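PDB 6WM6: extracellular solute-binding protein, family 5 from Chelativorans sp., which binds EDTA and other aminopolycarboxylates in the periplasm, as the solute-binding component of an ABC transporter. Local coordinates for residues A[150-153]-A[154-157]; A[461-464]-A[465-469]; A[390-394]-A[395-399]. One frame throughout, in Å; residues are numbered along the deposited sequence.

Interaction 1 of 3, residues A[150-153]-A[154-157]. With SO4 (sulfate ion), chain D.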
# COMPACT_ATOMS: atom_id res chain seq x y z
N LEU A 150 -13.63 0.38 14.91
CA LEU A 150 -12.49 -0.51 14.69
C LEU A 150 -11.80 -0.09 13.40
O LEU A 150 -11.94 -0.70 12.35
CB LEU A 150 -12.97 -1.95 14.61
CG LEU A 150 -13.78 -2.42 15.83
CD1 LEU A 150 -14.57 -3.67 15.48
CD2 LEU A 150 -12.86 -2.66 17.02
N ILE A 151 -11.00 0.98 13.51
CA ILE A 151 -10.39 1.62 12.35
C ILE A 151 -9.03 1.00 12.06
O ILE A 151 -8.39 0.40 12.93
CB ILE A 151 -10.28 3.14 12.49
CG1 ILE A 151 -9.14 3.54 13.43
CG2 ILE A 151 -11.60 3.74 12.97
CD1 ILE A 151 -8.90 5.05 13.48
N ASN A 152 -8.56 1.21 10.83
CA ASN A 152 -7.20 0.84 10.49
C ASN A 152 -6.19 1.80 11.13
O ASN A 152 -5.30 1.38 11.88
CB ASN A 152 -7.01 0.82 8.98
CG ASN A 152 -5.59 0.48 8.61
OD1 ASN A 152 -5.06 -0.54 9.05
ND2 ASN A 152 -4.98 1.33 7.84
N ALA A 153 -6.28 3.10 10.81
CA ALA A 153 -5.41 4.09 11.43
C ALA A 153 -6.00 5.47 11.23
O ALA A 153 -6.74 5.70 10.27
CB ALA A 153 -4.00 4.06 10.82
N SER A 154 -5.64 6.39 12.12
CA SER A 154 -6.22 7.74 12.07
C SER A 154 -5.62 8.56 10.94
O SER A 154 -6.33 9.37 10.32
CB SER A 154 -6.00 8.45 13.40
OG SER A 154 -6.71 9.69 13.46
N TYR A 155 -4.31 8.42 10.73
CA TYR A 155 -3.58 9.07 9.64
C TYR A 155 -3.79 10.57 9.66
O TYR A 155 -3.85 11.23 8.61
CB TYR A 155 -3.92 8.44 8.30
CG TYR A 155 -3.27 7.09 8.11
CD1 TYR A 155 -1.96 6.86 8.53
CD2 TYR A 155 -3.95 6.05 7.50
CE1 TYR A 155 -1.36 5.64 8.35
CE2 TYR A 155 -3.35 4.82 7.31
CZ TYR A 155 -2.06 4.62 7.74
OH TYR A 155 -1.46 3.41 7.55
N GLY A 156 -3.90 11.11 10.85
CA GLY A 156 -3.97 12.53 11.06
C GLY A 156 -5.35 13.08 11.32
O GLY A 156 -5.45 14.26 11.65
N HIS A 157 -6.42 12.29 11.16
CA HIS A 157 -7.74 12.83 11.44
C HIS A 157 -7.84 13.28 12.89
O HIS A 157 -8.57 14.23 13.20
CB HIS A 157 -8.85 11.80 11.11
CG HIS A 157 -9.06 11.59 9.63
ND1 HIS A 157 -8.48 10.54 8.95
CD2 HIS A 157 -9.76 12.30 8.71
CE1 HIS A 157 -8.82 10.62 7.67
NE2 HIS A 157 -9.60 11.66 7.50
S SO4 D . -2.42 6.61 13.87
O1 SO4 D . -3.68 5.92 14.18
O2 SO4 D . -2.39 6.96 12.45
O3 SO4 D . -1.27 5.73 14.11
O4 SO4 D . -2.31 7.83 14.67
O HOH W 1 -2.98 1.82 5.72
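The methyl of Ala153 sits over the ring of Tyr155, two residues on, its CB 3.7 Å from the ring centroid and only 12° off the normal, a CH-pi contact in this tyrosine conformer, one of two deposited. Tyr155 CB leaves the backbone with CG anti to the carbonyl carbon (chi1 -75°), which folds the ring back over Ala153. Along the ring, CG, CD2, CE1 and CZ all lie under the methyl, CD1 passes obliquely near sulfate O2, CE2 comes closest to Ala153 CB at 3.6 Å, and the ND2 of Asn152 approaches CE2 obliquely, with amide and ring planes 63° apart. At the tip, OH meets a water lying at the ring edge, in plane, 2.9 Å from OH; Asn152 ND2 donates weakly to the same water. The hydroxyl also has weak bonds to Gln464 and Arg480.

Ser154 to His157 form a type I' beta turn in the loop between helix 131-141 and strand 160-165, just after the Cys146-Cys149 disulfide. Two successive amides point into a sulfate, probably from the crystallisation liquor: Ser154 N reaches O1 at 2.9 Å and Tyr155 N reaches O2 at 3.0 Å, while Arg143 and Gln473 hold the anion as well. The Ser154 carbonyl takes two donors from His157, its backbone N and ND1, the latter bonding Ser154 O at 2.8 Å. With NE2 bonded to Phe187 N, both imidazole nitrogens are engaged and the ring's rotation is set; Ser154 OG is tied to Gln141 O.

Interaction 2 of 3, residues A[461-464]-A[465-469]. With EDO (1,2-ethanediol), chain I.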
# COMPACT_ATOMS: atom_id res chain seq x y z
N PHE A 461 6.48 -3.85 2.64
CA PHE A 461 5.72 -2.72 3.15
C PHE A 461 5.15 -1.95 1.97
O PHE A 461 5.75 -1.88 0.90
CB PHE A 461 6.62 -1.78 3.96
CG PHE A 461 6.82 -2.19 5.40
CD1 PHE A 461 5.74 -2.47 6.19
CD2 PHE A 461 8.09 -2.29 5.95
CE1 PHE A 461 5.91 -2.83 7.52
CE2 PHE A 461 8.25 -2.67 7.28
CZ PHE A 461 7.17 -2.93 8.05
N SER A 462 4.03 -1.28 2.19
CA SER A 462 3.37 -0.46 1.17
C SER A 462 3.66 1.01 1.51
O SER A 462 3.17 1.54 2.52
CB SER A 462 1.85 -0.69 1.20
OG SER A 462 1.53 -2.03 0.94
N GLN A 463 4.42 1.68 0.66
CA GLN A 463 4.75 3.08 0.90
C GLN A 463 3.57 4.00 0.60
O GLN A 463 2.75 3.72 -0.29
CB GLN A 463 5.96 3.49 0.04
CG GLN A 463 6.34 4.97 0.12
CD GLN A 463 6.84 5.39 1.49
OE1 GLN A 463 6.22 5.09 2.52
NE2 GLN A 463 7.98 6.07 1.52
N GLN A 464 3.51 5.11 1.33
CA GLN A 464 2.50 6.15 1.19
C GLN A 464 3.10 7.39 0.54
O GLN A 464 4.32 7.58 0.44
CB GLN A 464 1.93 6.49 2.58
CG GLN A 464 1.21 5.34 3.22
CD GLN A 464 0.84 5.62 4.66
OE1 GLN A 464 0.83 6.78 5.10
NE2 GLN A 464 0.52 4.56 5.41
N VAL A 465 2.20 8.30 0.15
CA VAL A 465 2.62 9.55 -0.46
C VAL A 465 3.41 10.40 0.51
O VAL A 465 4.31 11.14 0.09
CB VAL A 465 1.39 10.31 -0.99
CG1 VAL A 465 1.75 11.73 -1.39
CG2 VAL A 465 0.79 9.57 -2.17
N PHE A 466 3.11 10.32 1.82
CA PHE A 466 3.84 11.07 2.84
C PHE A 466 4.72 10.11 3.63
O PHE A 466 4.24 9.43 4.55
CB PHE A 466 2.87 11.79 3.77
CG PHE A 466 1.97 12.75 3.06
CD1 PHE A 466 2.45 13.95 2.61
CD2 PHE A 466 0.64 12.43 2.85
CE1 PHE A 466 1.62 14.85 1.94
CE2 PHE A 466 -0.20 13.32 2.18
CZ PHE A 466 0.30 14.51 1.73
N PRO A 467 6.02 10.04 3.34
CA PRO A 467 6.90 9.13 4.10
C PRO A 467 6.82 9.30 5.59
O PRO A 467 6.90 8.29 6.32
CB PRO A 467 8.29 9.48 3.54
CG PRO A 467 8.01 9.82 2.12
CD PRO A 467 6.70 10.61 2.15
N ALA A 468 6.63 10.52 6.10
CA ALA A 468 6.63 10.72 7.54
C ALA A 468 5.39 10.11 8.18
O ALA A 468 5.45 9.69 9.34
CB ALA A 468 6.69 12.20 7.88
N VAL A 469 4.27 10.06 7.45
CA VAL A 469 3.06 9.44 7.97
C VAL A 469 3.24 7.93 8.04
O VAL A 469 2.96 7.30 9.07
CB VAL A 469 1.83 9.84 7.14
CG1 VAL A 469 0.58 9.07 7.63
CG2 VAL A 469 1.61 11.35 7.23
C1 EDO I . -1.84 7.11 0.41
O1 EDO I . -0.60 7.78 0.68
C2 EDO I . -1.57 5.86 -0.43
O2 EDO I . -0.81 4.89 0.31
O HOH W 2 0.61 9.14 3.68
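Gln464 OE1 is met by a water hydrogen and by a methyl of Val469. The water donates to Gln464 OE1 at 2.8 Å and accepts a weak bond from Phe466 N, so it bridges the side-chain amide to the backbone just ahead of the helix. Val469 CG1 lies 3.4 Å from Gln464 OE1, the two side chains crossing at about a right angle. Gln464 gets there by running extended beyond CG (chi2 171°), with the bound ethanediol alongside its CB and CG.

Gln463 does the opposite: its chain bends at chi2 (66°), and the amide turns back to the backbone of the next residue. There OE1 accepts from Gln464 N at 3.0 Å, the donor tilted from the carbonyl plane, while NE2 donates to Gln360 OE1 and Met355 O and rests 3.8 Å from Pro467 CG. Both ends of this buried amide are thus satisfied and its rotation is fixed. A leucine here would probably leave Gln464 N, Gln360 OE1 and Met355 O without their mates in the protein interior.

Val465 N points almost straight at ethanediol O1, 2.9 Å away; the diol, probably from the crystallisation liquor, is also held by Gln549. Val465 CG1 lies over one face of the Phe466 ring, which packs on Ile504 of helix 504-521. Phe466 takes the N-cap position, and its O accepts a weak bond from Val469 N in the first turn. Pro467 follows as the first helical residue, where no amide hydrogen is needed, a placement typical of helix starts; the whole is a strand-loop-helix connection, from strand 456-462 into helix 467-474.

Interaction 3 of 3, residues A[390-394]-A[395-399]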
# COMPACT_ATOMS: atom_id res chain seq x y z
N LYS A 390 32.99 -16.81 17.31
CA LYS A 390 34.06 -17.63 16.77
C LYS A 390 33.47 -18.73 15.90
O LYS A 390 32.38 -19.24 16.17
CB LYS A 390 34.90 -18.27 17.88
CG LYS A 390 35.67 -17.26 18.71
CD LYS A 390 36.74 -17.94 19.54
CE LYS A 390 37.69 -16.91 20.12
NZ LYS A 390 38.87 -17.56 20.75
N LEU A 391 34.20 -19.09 14.85
CA LEU A 391 33.86 -20.24 14.02
C LEU A 391 34.55 -21.48 14.57
O LEU A 391 35.74 -21.45 14.87
CB LEU A 391 34.29 -19.99 12.58
CG LEU A 391 33.27 -19.29 11.69
CD1 LEU A 391 33.88 -18.86 10.37
CD2 LEU A 391 32.08 -20.22 11.45
N SER A 392 33.79 -22.56 14.72
CA SER A 392 34.32 -23.82 15.22
C SER A 392 33.66 -24.96 14.45
O SER A 392 32.45 -25.18 14.57
CB SER A 392 34.08 -23.98 16.72
OG SER A 392 34.36 -25.30 17.14
N GLY A 393 34.45 -25.69 13.68
CA GLY A 393 33.91 -26.81 12.93
C GLY A 393 32.82 -26.40 11.96
O GLY A 393 31.84 -27.14 11.78
N GLY A 394 32.97 -25.24 11.33
CA GLY A 394 31.99 -24.76 10.38
C GLY A 394 30.72 -24.19 10.99
O GLY A 394 29.80 -23.84 10.23
N SER A 395 30.63 -24.10 12.31
CA SER A 395 29.47 -23.53 12.98
C SER A 395 29.89 -22.30 13.77
O SER A 395 30.95 -22.29 14.42
CB SER A 395 28.82 -24.55 13.91
OG SER A 395 28.25 -25.62 13.17
N LEU A 396 29.05 -21.27 13.74
CA LEU A 396 29.32 -20.04 14.47
C LEU A 396 28.95 -20.23 15.94
O LEU A 396 27.88 -20.73 16.27
CB LEU A 396 28.51 -18.89 13.88
CG LEU A 396 28.86 -17.50 14.41
CD1 LEU A 396 30.27 -17.12 14.00
CD2 LEU A 396 27.82 -16.46 13.95
N LEU A 397 29.87 -19.82 16.82
CA LEU A 397 29.64 -19.83 18.26
C LEU A 397 29.41 -18.41 18.76
O LEU A 397 30.11 -17.47 18.34
CB LEU A 397 30.87 -20.38 19.00
CG LEU A 397 31.41 -21.74 18.55
CD1 LEU A 397 32.61 -22.13 19.41
CD2 LEU A 397 30.33 -22.80 18.63
N ASP A 398 28.46 -18.25 19.67
CA ASP A 398 28.23 -16.96 20.31
C ASP A 398 29.39 -16.69 21.28
O ASP A 398 30.20 -17.58 21.57
CB ASP A 398 26.85 -16.92 20.97
CG ASP A 398 26.70 -17.81 22.17
OD1 ASP A 398 27.70 -18.22 22.80
OD2 ASP A 398 25.52 -18.14 22.51
N PRO A 399 29.49 -15.46 21.80
CA PRO A 399 30.62 -15.14 22.69
C PRO A 399 30.73 -16.05 23.89
O PRO A 399 31.86 -16.32 24.35
CB PRO A 399 30.35 -13.68 23.06
CG PRO A 399 29.62 -13.13 21.88
CD PRO A 399 28.71 -14.26 21.44
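Lys390 and Leu397 pair by two backbone hydrogen bonds: Leu397 N to Lys390 O, short at 2.7 Å, and Lys390 N to Leu397 O at 3.1 Å. Ser392 and Ser395 form the second hydrogen-bonded pair of this antiparallel hairpin. Ser392 N meets Ser395 O at 2.9 Å, and Ser395 N bonds Ser392 O at 3.1 Å, closing the type I' turn. Between them, Leu391 and Leu396 are a non-hydrogen-bonded pair, backed by a CA-H...O contact from Leu391 CA to Ser395 O.

Apolar contacts are few. Leu397 CD1 touches Ser392 CB diagonally at 3.6 Å on the face that also carries Lys390 and Ser395. On the other face, Leu391 CG and Leu396 CD1 are 4.4 Å apart, and Leu391 CD2 rests against the Ser395 carbonyl. Leu396 is buried against Tyr389 and Leu434, and its backbone bonds to Val404 and Gly433 tie the hairpin to the rest of the chain.

Gly393 and Gly394 fill the two central turn positions, both at positive phi, which favours glycine. The dominance of backbone bonds over side-chain interlock suggests that the hairpin is held together mainly by its turn and strand pairing.

Along the chain the order is interaction 1, then 3, then 2. Interactions 1 and 2 have centres 14 Å apart and touch, Tyr155 CD1 lying 3.5 Å from Val469 CG1, so the loop before strand 160-165 meets the start of helix 467-474 although some 300 residues separate them. That helix also supplies Gln473 to the sulfate at interaction 1. The meeting is consistent with a junction between the two lobes of a solute-binding protein, whose relative placement matters for ligand capture. Interaction 3 is remote: its two-stranded hairpin lies at the periphery, its centre about 40 Å from that of interaction 2 and 47 Å from that of interaction 1.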